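Local coordinates for acetohydroxyacid synthase small subunit Related (Bacteroides thetaiotaomicron, PDB 2F06) that is of unknown function but, as a protein with paired ACT domains that binds histidine, probably senses amino acids in a regulatory role, at the interface of chains A and B. Coordinates in Å, arbitrary orientation; residue numbers count along the deposited sequence, not the author numbering. Chains: chain A/B, conserved hypothetical protein.

The interface of chains A and B. Residues chain A 8, 10, 47, 49, 70, 72, 102; chain B 12, 42, 44-45.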
# COMPACT_ATOMS: atom_id res chain seq x y z
N GLN A 8 -1.01 -0.30 -18.74
CA GLN A 8 -1.91 -0.49 -17.63
C GLN A 8 -2.39 0.87 -17.13
O GLN A 8 -1.61 1.80 -16.94
CB GLN A 8 -1.18 -1.22 -16.54
CG GLN A 8 -1.98 -1.38 -15.27
CD GLN A 8 -1.07 -1.79 -14.12
OE1 GLN A 8 -0.43 -0.94 -13.48
NE2 GLN A 8 -0.99 -3.07 -13.87
N SER A 10 -3.53 3.13 -14.10
CA SER A 10 -3.61 3.29 -12.67
C SER A 10 -4.50 4.46 -12.36
O SER A 10 -4.12 5.59 -12.67
CB SER A 10 -2.21 3.51 -12.08
OG SER A 10 -1.57 2.24 -12.09
N ILE A 47 -6.02 2.36 -5.39
CA ILE A 47 -5.66 2.57 -6.73
C ILE A 47 -6.13 1.37 -7.58
O ILE A 47 -5.65 0.21 -7.37
CB ILE A 47 -4.15 2.80 -6.92
CG1 ILE A 47 -3.81 4.31 -6.76
CG2 ILE A 47 -3.80 2.56 -8.37
CD1 ILE A 47 -3.97 4.91 -5.39
N ARG A 49 -5.69 -0.62 -10.56
CA ARG A 49 -4.84 -1.03 -11.65
C ARG A 49 -5.64 -1.86 -12.63
O ARG A 49 -6.35 -2.79 -12.23
CB ARG A 49 -3.76 -1.88 -11.08
CG ARG A 49 -2.75 -1.09 -10.43
CD ARG A 49 -1.66 -2.07 -9.79
NE ARG A 49 -0.67 -1.18 -9.16
CZ ARG A 49 0.07 -1.52 -8.12
NH1 ARG A 49 -0.01 -2.78 -7.58
NH2 ARG A 49 0.89 -0.60 -7.65
N ASN A 70 -2.87 7.35 -14.55
CA ASN A 70 -1.50 7.30 -15.06
C ASN A 70 -1.43 6.02 -15.84
O ASN A 70 -2.20 5.11 -15.55
CB ASN A 70 -0.53 7.21 -13.89
CG ASN A 70 -0.44 8.49 -13.11
OD1 ASN A 70 -0.61 9.59 -13.62
ND2 ASN A 70 -0.08 8.36 -11.84
N THR A 72 1.11 2.81 -16.93
CA THR A 72 2.35 2.09 -16.57
C THR A 72 2.55 0.99 -17.60
O THR A 72 1.56 0.44 -18.07
CB THR A 72 2.20 1.44 -15.16
OG1 THR A 72 1.86 2.46 -14.24
CG2 THR A 72 3.52 0.68 -14.65
N TYR A 102 5.24 -5.90 -8.85
CA TYR A 102 3.94 -6.55 -8.58
C TYR A 102 3.49 -7.34 -9.79
O TYR A 102 4.05 -7.23 -10.92
CB TYR A 102 2.81 -5.56 -8.18
CG TYR A 102 2.63 -4.43 -9.19
CD1 TYR A 102 3.38 -3.22 -9.10
CD2 TYR A 102 1.71 -4.57 -10.24
CE1 TYR A 102 3.17 -2.15 -10.07
CE2 TYR A 102 1.51 -3.58 -11.14
CZ TYR A 102 2.24 -2.38 -11.08
OH TYR A 102 1.98 -1.46 -12.08
N PHE B 12 -2.16 12.50 -4.18
CA PHE B 12 -1.67 11.58 -5.21
C PHE B 12 -0.35 12.09 -5.84
O PHE B 12 -0.29 13.17 -6.41
CB PHE B 12 -2.79 11.34 -6.23
CG PHE B 12 -2.43 10.36 -7.34
CD1 PHE B 12 -2.13 9.02 -7.06
CD2 PHE B 12 -2.48 10.77 -8.69
CE1 PHE B 12 -1.81 8.12 -8.10
CE2 PHE B 12 -2.18 9.90 -9.73
CZ PHE B 12 -1.84 8.55 -9.44
N ASN B 42 3.36 2.62 -3.19
CA ASN B 42 3.38 1.34 -3.85
C ASN B 42 4.57 1.40 -4.83
O ASN B 42 5.33 2.37 -4.79
CB ASN B 42 2.02 1.10 -4.54
CG ASN B 42 1.72 2.12 -5.61
OD1 ASN B 42 2.55 2.33 -6.52
ND2 ASN B 42 0.53 2.78 -5.54
N ASP B 44 4.78 2.11 -7.99
CA ASP B 44 4.69 3.06 -9.08
C ASP B 44 4.63 4.48 -8.56
O ASP B 44 5.23 5.38 -9.14
CB ASP B 44 3.46 2.84 -9.99
CG ASP B 44 3.43 1.49 -10.67
OD1 ASP B 44 4.48 0.92 -11.06
OD2 ASP B 44 2.29 1.00 -10.88
N PHE B 45 3.83 4.73 -7.52
CA PHE B 45 3.63 6.10 -7.03
C PHE B 45 3.28 6.07 -5.54
O PHE B 45 3.05 4.99 -4.95
CB PHE B 45 2.56 6.84 -7.85
CG PHE B 45 1.37 6.04 -8.05
CD1 PHE B 45 0.43 5.96 -7.03
CD2 PHE B 45 1.24 5.27 -9.16
CE1 PHE B 45 -0.65 5.14 -7.14
CE2 PHE B 45 0.18 4.43 -9.29
CZ PHE B 45 -0.78 4.37 -8.27
O HOH W 1 0.04 1.43 -10.15
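A:Tyr102 and B:Asp44 meet nearly at right angles, their ring and carboxylate planes 73° apart, and the phenol OH hydrogen-bonds to B:Asp44 OD2 on its syn side at 2.8 Å. The other carboxylate oxygen, OD1, lies at the ring edge, 3.5 Å from A:Tyr102 CE1. Within chain A the phenol OH is also hydrogen-bonded to A:Gln8 OE1 at 2.8 Å; its one hydrogen is probably shared between the two acceptors. The A:Arg49 guanidinium has A:Tyr102 CE1 over its centre, and its chain runs extended from CG to NE (chi2 178°). That reach brings NH2 within 3.9 Å of B:Asp44 OD2, a long salt bridge. A:Thr72 comes tip to tip at the same carboxylate, its CG2 3.7 Å from B:Asp44 OD1. A water bonds A:Arg49 NE nearly straight (168° at H) and also A:Ser10 OG; its 2.4 Å spacing to B:Asp44 OD2 is unusually short, so that link is doubtful. A phenylalanine in place of A:Tyr102 would probably leave B:Asp44 OD2 without its phenol partner and A:Gln8 OE1 without that anchor. B:Phe45 meets A:Ile47 tip to tip, CE1 lying 3.3 Å from CG1, while A:Ser10 lies at the ring edge. B:Asn42 OD1 sits over one face of that ring and takes two backbone N-H groups, in plane from B:Asp44 N at 2.7 Å and from above the carbonyl plane from B:Phe45 N, bracing the turn that presents both side chains. The site joins a chain B loop between strands 34-41 and 46-52 to chain A strands 5-13, 46-52, 69-80 and 102-108, one part of a two-fold symmetric interface whose biological role the structure alone does not show.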